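Local coordinates for carboxylic ester hydrolase (Aspergillus niger, PDB 7K4O), which probably hydrolyses ester bonds of tannins and related phenolic acid esters, as a secreted serine esterase of the tannase family, at residues D204-G209 and G409-F414. Numbering follows the deposited sequence.
Sequences DGAIIG and GKVIHF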
loop_
_atom_site.group_PDB
_atom_site.type_symbol
_atom_site.label_atom_id
_atom_site.label_comp_id
_atom_site.label_asym_id
_atom_site.label_seq_id
_atom_site.Cartn_x
_atom_site.Cartn_y
_atom_site.Cartn_z
ATOM N N ASP A 204 -5.050 11.864 -13.755
ATOM C CA ASP A 204 -4.991 11.108 -15.019
ATOM C C ASP A 204 -4.455 9.709 -14.792
ATOM O O ASP A 204 -4.808 8.789 -15.578
ATOM C CB ASP A 204 -4.126 11.856 -16.044
ATOM C CG ASP A 204 -4.728 13.232 -16.343
ATOM O OD1 ASP A 204 -5.880 13.282 -16.869
ATOM O OD2 ASP A 204 -4.157 14.279 -15.924
ATOM N N GLY A 205 -3.579 9.517 -13.802
ATOM C CA GLY A 205 -2.985 8.194 -13.564
ATOM C C GLY A 205 -2.688 8.029 -12.094
ATOM O O GLY A 205 -2.186 8.965 -11.463
ATOM N N ALA A 206 -3.000 6.864 -11.527
ATOM C CA ALA A 206 -2.675 6.570 -10.118
ATOM C C ALA A 206 -1.782 5.325 -10.071
ATOM O O ALA A 206 -2.100 4.322 -10.719
ATOM C CB ALA A 206 -3.938 6.334 -9.324
ATOM N N ILE A 207 -0.693 5.415 -9.352
ATOM C CA ILE A 207 0.293 4.342 -9.080
ATOM C C ILE A 207 0.142 3.915 -7.625
ATOM O O ILE A 207 0.367 4.713 -6.713
ATOM C CB ILE A 207 1.731 4.799 -9.364
ATOM C CG1 ILE A 207 1.916 5.266 -10.803
ATOM C CG2 ILE A 207 2.709 3.724 -8.986
ATOM C CD1 ILE A 207 3.103 6.186 -10.939
ATOM N N ILE A 208 -0.313 2.688 -7.426
ATOM C CA ILE A 208 -0.779 2.179 -6.105
ATOM C C ILE A 208 -0.100 0.861 -5.770
ATOM O O ILE A 208 -0.316 -0.104 -6.499
ATOM C CB ILE A 208 -2.300 2.061 -6.073
ATOM C CG1 ILE A 208 -2.914 3.453 -6.180
ATOM C CG2 ILE A 208 -2.720 1.345 -4.784
ATOM C CD1 ILE A 208 -4.366 3.467 -6.510
ATOM N N GLY A 209 0.691 0.891 -4.716
ATOM C CA GLY A 209 1.264 -0.336 -4.149
ATOM C C GLY A 209 0.475 -0.871 -2.957
ATOM O O GLY A 209 0.097 -0.048 -2.081
ATOM N N GLY A 409 -9.058 7.909 -16.961
ATOM C CA GLY A 409 -8.000 7.608 -15.997
ATOM C C GLY A 409 -7.452 6.200 -16.106
ATOM O O GLY A 409 -8.120 5.238 -16.566
ATOM N N LYS A 410 -6.214 6.069 -15.662
ATOM C CA LYS A 410 -5.428 4.813 -15.675
ATOM C C LYS A 410 -4.906 4.492 -14.273
ATOM O O LYS A 410 -4.525 5.415 -13.530
ATOM C CB LYS A 410 -4.238 4.941 -16.626
ATOM C CG LYS A 410 -4.588 5.297 -18.059
ATOM C CD LYS A 410 -5.468 4.303 -18.732
ATOM C CE LYS A 410 -5.380 4.386 -20.249
ATOM N NZ LYS A 410 -6.029 5.612 -20.770
ATOM N N VAL A 411 -4.831 3.196 -13.952
ATOM C CA VAL A 411 -4.229 2.724 -12.693
ATOM C C VAL A 411 -3.191 1.652 -12.987
ATOM O O VAL A 411 -3.507 0.694 -13.726
ATOM C CB VAL A 411 -5.300 2.190 -11.720
ATOM C CG1 VAL A 411 -4.679 1.602 -10.469
ATOM C CG2 VAL A 411 -6.324 3.268 -11.377
ATOM N N ILE A 412 -2.059 1.758 -12.332
ATOM C CA ILE A 412 -1.048 0.674 -12.165
ATOM C C ILE A 412 -1.068 0.310 -10.679
ATOM O O ILE A 412 -0.790 1.168 -9.840
ATOM C CB ILE A 412 0.367 1.098 -12.620
ATOM C CG1 ILE A 412 0.411 1.326 -14.120
ATOM C CG2 ILE A 412 1.382 0.080 -12.145
ATOM C CD1 ILE A 412 1.688 1.952 -14.596
ATOM N N HIS A 413 -1.465 -0.911 -10.395
ATOM C CA HIS A 413 -1.579 -1.454 -9.029
ATOM C C HIS A 413 -0.588 -2.617 -8.912
ATOM O O HIS A 413 -0.618 -3.519 -9.763
ATOM C CB HIS A 413 -3.028 -1.868 -8.851
ATOM C CG HIS A 413 -3.438 -2.452 -7.545
ATOM N ND1 HIS A 413 -4.744 -2.814 -7.331
ATOM C CD2 HIS A 413 -2.753 -2.782 -6.430
ATOM C CE1 HIS A 413 -4.846 -3.336 -6.106
ATOM N NE2 HIS A 413 -3.661 -3.335 -5.527
ATOM N N PHE A 414 0.213 -2.616 -7.874
ATOM C CA PHE A 414 1.186 -3.722 -7.668
ATOM C C PHE A 414 1.165 -4.179 -6.222
ATOM O O PHE A 414 0.763 -3.447 -5.317
ATOM C CB PHE A 414 2.595 -3.328 -8.114
ATOM C CG PHE A 414 3.223 -2.229 -7.322
ATOM C CD1 PHE A 414 2.933 -0.899 -7.615
ATOM C CD2 PHE A 414 4.122 -2.515 -6.304
ATOM C CE1 PHE A 414 3.463 0.106 -6.832
ATOM C CE2 PHE A 414 4.662 -1.505 -5.546
ATOM C CZ PHE A 414 4.355 -0.192 -5.836
#
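The Phe414 ring lies flat across Gly209, whose CA sits 3.6 Å from the ring centroid and 17° off its normal, a CH-pi contact over one face. Phe414 chi1 of 65° sets its CG between the backbone N and the carbonyl carbon, which swings the ring back over the neighbouring strand; the missing side chain of Gly209 lets it come this close. At the ring edge, near its plane, Ile207 CG2 meets Phe414 CE1 at 4.3 Å. His413, on the other face of the sheet, turns its ring obliquely to Ile208 O, its CD2 3.6 Å from that oxygen; ND1 is hydrogen-bonded with Tyr455 OH and NE2 with Ser427 OG, and Trp193 meets the ring edge-to-face. On the same face Ile208 CD1 touches Val411 CG1 (4.4 Å), and both side chains pack against Trp193 of helix 187-196, whereas helix 481-491 packs on Ile207, Ile412 and Phe414. The axes of strands 205-209 and 410-414 run parallel, 10° apart, with five backbone hydrogen bonds, Ala206 and Ile208 each using N-H and C=O. Both strands belong to the mixed alpha/beta-hydrolase sheet, where 205-209 also pairs with strand 179-185, which leads into the probable nucleophile elbow at Ser186.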